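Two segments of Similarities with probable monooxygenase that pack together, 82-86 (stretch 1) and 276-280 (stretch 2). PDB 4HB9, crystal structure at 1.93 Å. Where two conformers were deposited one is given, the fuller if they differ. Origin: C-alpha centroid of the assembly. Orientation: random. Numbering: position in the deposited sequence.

Stretch 1, residues 82-86: NERMR
Stretch 2 (276-280) ISWDP

Two irregular segments of one chain, 82-86 and 276-280, meet with Glu83 facing Trp278 (CA to CA 4.9 Å) and Arg84 facing Asp279 (CA to CA 5.1 Å), burying 297 Å² in all. Stretch 1 is a tight turn: Asn82 N donates to Arg86 O at 3.0 Å, and Met85, a selenomethionine, takes positive phi (66/14). Asn82 (chi1 74°, p; chi2 -4°) folds its amide into this turn, where OD1 accepts from Arg84 N and from Arg86 N, each at 2.9 Å. Glu83 (phi/psi -86/3) makes the central contact. Its carbonyl O accepts from Asp279 N at 2.9 Å (140° at H) and also lies 3.3 Å from Trp278 CA, a CA-H...O contact. Its CA-to-CB bond points toward stretch 2, setting CB over one face of the indole, 3.7 Å from the centroid of the five-membered ring and 13° off its normal; Trp278 adopts chi1 -59° (m), chi2 19°. Beyond CB, chi1 80° (p), chi2 -74° (m) and chi3 13° lead the carboxylate away, and a water bridges the remaining gap, donating to Glu83 OE2 at 2.9 Å and Ser277 OG at 3.3 Å. Arg84 (-118/33) starts away from stretch 2, but chi1-chi3 of -59°, -79° and -73° (mmm), with chi4 -173°, curl its guanidinium back, so NH1 donates to Ser277 O at 3.0 Å and 160°, the acceptor lying near the guanidinium plane. Ser277 (92/-15; chi1 87°, p) places OG 2.5 Å from Ile276 O, to which it donates. Asp279 (-56/137; chi1 -164°, t; chi2 80°) points toward stretch 1 and N-caps the helix beginning at Pro280, its OD2 bonding just past the stretch; OD1 lies 3.6 Å from Met85 CB. Met85 has chi1 -139°, between wells, chi2 -173° (t) and chi3 28°. Arg86 (ttp, chi4 73°) remains out of reach.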

# COMPACT_ATOMS: atom_id res chain seq x y z
N ASN A 82 24.35 13.13 -7.18
CA ASN A 82 23.87 14.49 -7.33
C ASN A 82 23.11 14.61 -8.64
O ASN A 82 22.83 13.61 -9.30
CB ASN A 82 25.00 15.52 -7.19
CG ASN A 82 25.92 15.59 -8.40
OD1 ASN A 82 25.80 14.82 -9.37
ND2 ASN A 82 26.87 16.52 -8.33
N GLU A 83 22.73 15.81 -9.00
CA GLU A 83 21.90 15.97 -10.19
C GLU A 83 22.73 16.06 -11.49
O GLU A 83 22.18 16.27 -12.56
CB GLU A 83 21.00 17.18 -10.02
CG GLU A 83 21.63 18.54 -10.29
CD GLU A 83 22.58 19.04 -9.20
OE1 GLU A 83 23.00 18.29 -8.28
OE2 GLU A 83 22.94 20.22 -9.30
N ARG A 84 24.05 15.91 -11.39
CA ARG A 84 24.92 15.98 -12.56
C ARG A 84 25.64 14.63 -12.71
O ARG A 84 26.78 14.58 -13.13
CB ARG A 84 25.93 17.14 -12.43
CG ARG A 84 25.32 18.52 -12.27
CD ARG A 84 24.83 19.13 -13.58
NE ARG A 84 25.92 19.56 -14.46
CZ ARG A 84 25.78 20.23 -15.61
NH1 ARG A 84 24.58 20.61 -16.06
NH2 ARG A 84 26.85 20.55 -16.31
N MSE A 85 24.92 13.58 -12.33
CA MSE A 85 25.42 12.21 -12.52
C MSE A 85 26.66 11.84 -11.72
O MSE A 85 27.31 10.84 -12.05
CB MSE A 85 25.74 12.05 -14.02
CG MSE A 85 25.31 10.69 -14.57
SE MSE A 85 25.96 10.48 -16.42
CE MSE A 85 27.55 11.64 -16.32
N ARG A 86 27.02 12.62 -10.71
CA ARG A 86 28.17 12.28 -9.87
C ARG A 86 27.73 11.35 -8.72
O ARG A 86 26.90 11.74 -7.90
CB ARG A 86 28.83 13.54 -9.29
CG ARG A 86 30.19 13.27 -8.64
CD ARG A 86 31.00 14.55 -8.38
NE ARG A 86 30.49 15.31 -7.23
CZ ARG A 86 30.64 14.96 -5.95
NH1 ARG A 86 31.30 13.84 -5.61
NH2 ARG A 86 30.13 15.73 -4.99
N ILE A 276 15.75 21.54 -14.59
CA ILE A 276 16.56 22.28 -15.55
C ILE A 276 18.00 22.21 -15.02
O ILE A 276 18.26 22.48 -13.84
CB ILE A 276 16.12 23.75 -15.72
CG1 ILE A 276 14.69 23.82 -16.29
CG2 ILE A 276 17.06 24.47 -16.69
CD1 ILE A 276 14.00 25.15 -16.06
N SER A 277 18.89 21.76 -15.88
CA SER A 277 20.33 21.60 -15.58
C SER A 277 20.67 20.21 -15.09
O SER A 277 21.84 19.84 -15.09
CB SER A 277 20.88 22.69 -14.64
OG SER A 277 20.72 22.36 -13.26
N TRP A 278 19.69 19.41 -14.68
CA TRP A 278 20.01 18.07 -14.22
C TRP A 278 20.37 17.21 -15.42
O TRP A 278 20.06 17.53 -16.58
CB TRP A 278 18.83 17.39 -13.48
CG TRP A 278 18.31 18.07 -12.28
CD1 TRP A 278 18.47 19.37 -11.91
CD2 TRP A 278 17.48 17.47 -11.28
NE1 TRP A 278 17.80 19.61 -10.73
CE2 TRP A 278 17.17 18.46 -10.34
CE3 TRP A 278 16.97 16.18 -11.09
CZ2 TRP A 278 16.38 18.20 -9.21
CZ3 TRP A 278 16.18 15.92 -9.99
CH2 TRP A 278 15.89 16.93 -9.06
N ASP A 279 20.97 16.07 -15.14
CA ASP A 279 21.47 15.20 -16.17
C ASP A 279 20.42 14.79 -17.20
O ASP A 279 19.28 14.44 -16.84
CB ASP A 279 22.08 13.96 -15.57
CG ASP A 279 22.94 13.21 -16.57
OD1 ASP A 279 24.11 13.63 -16.77
OD2 ASP A 279 22.44 12.22 -17.13
N PRO A 280 20.80 14.81 -18.49
CA PRO A 280 19.85 14.48 -19.55
C PRO A 280 19.13 13.13 -19.41
O PRO A 280 18.01 13.01 -19.86
CB PRO A 280 20.73 14.48 -20.81
CG PRO A 280 21.79 15.49 -20.51
CD PRO A 280 22.06 15.35 -19.03
O HOH W 1 23.57 21.73 -11.73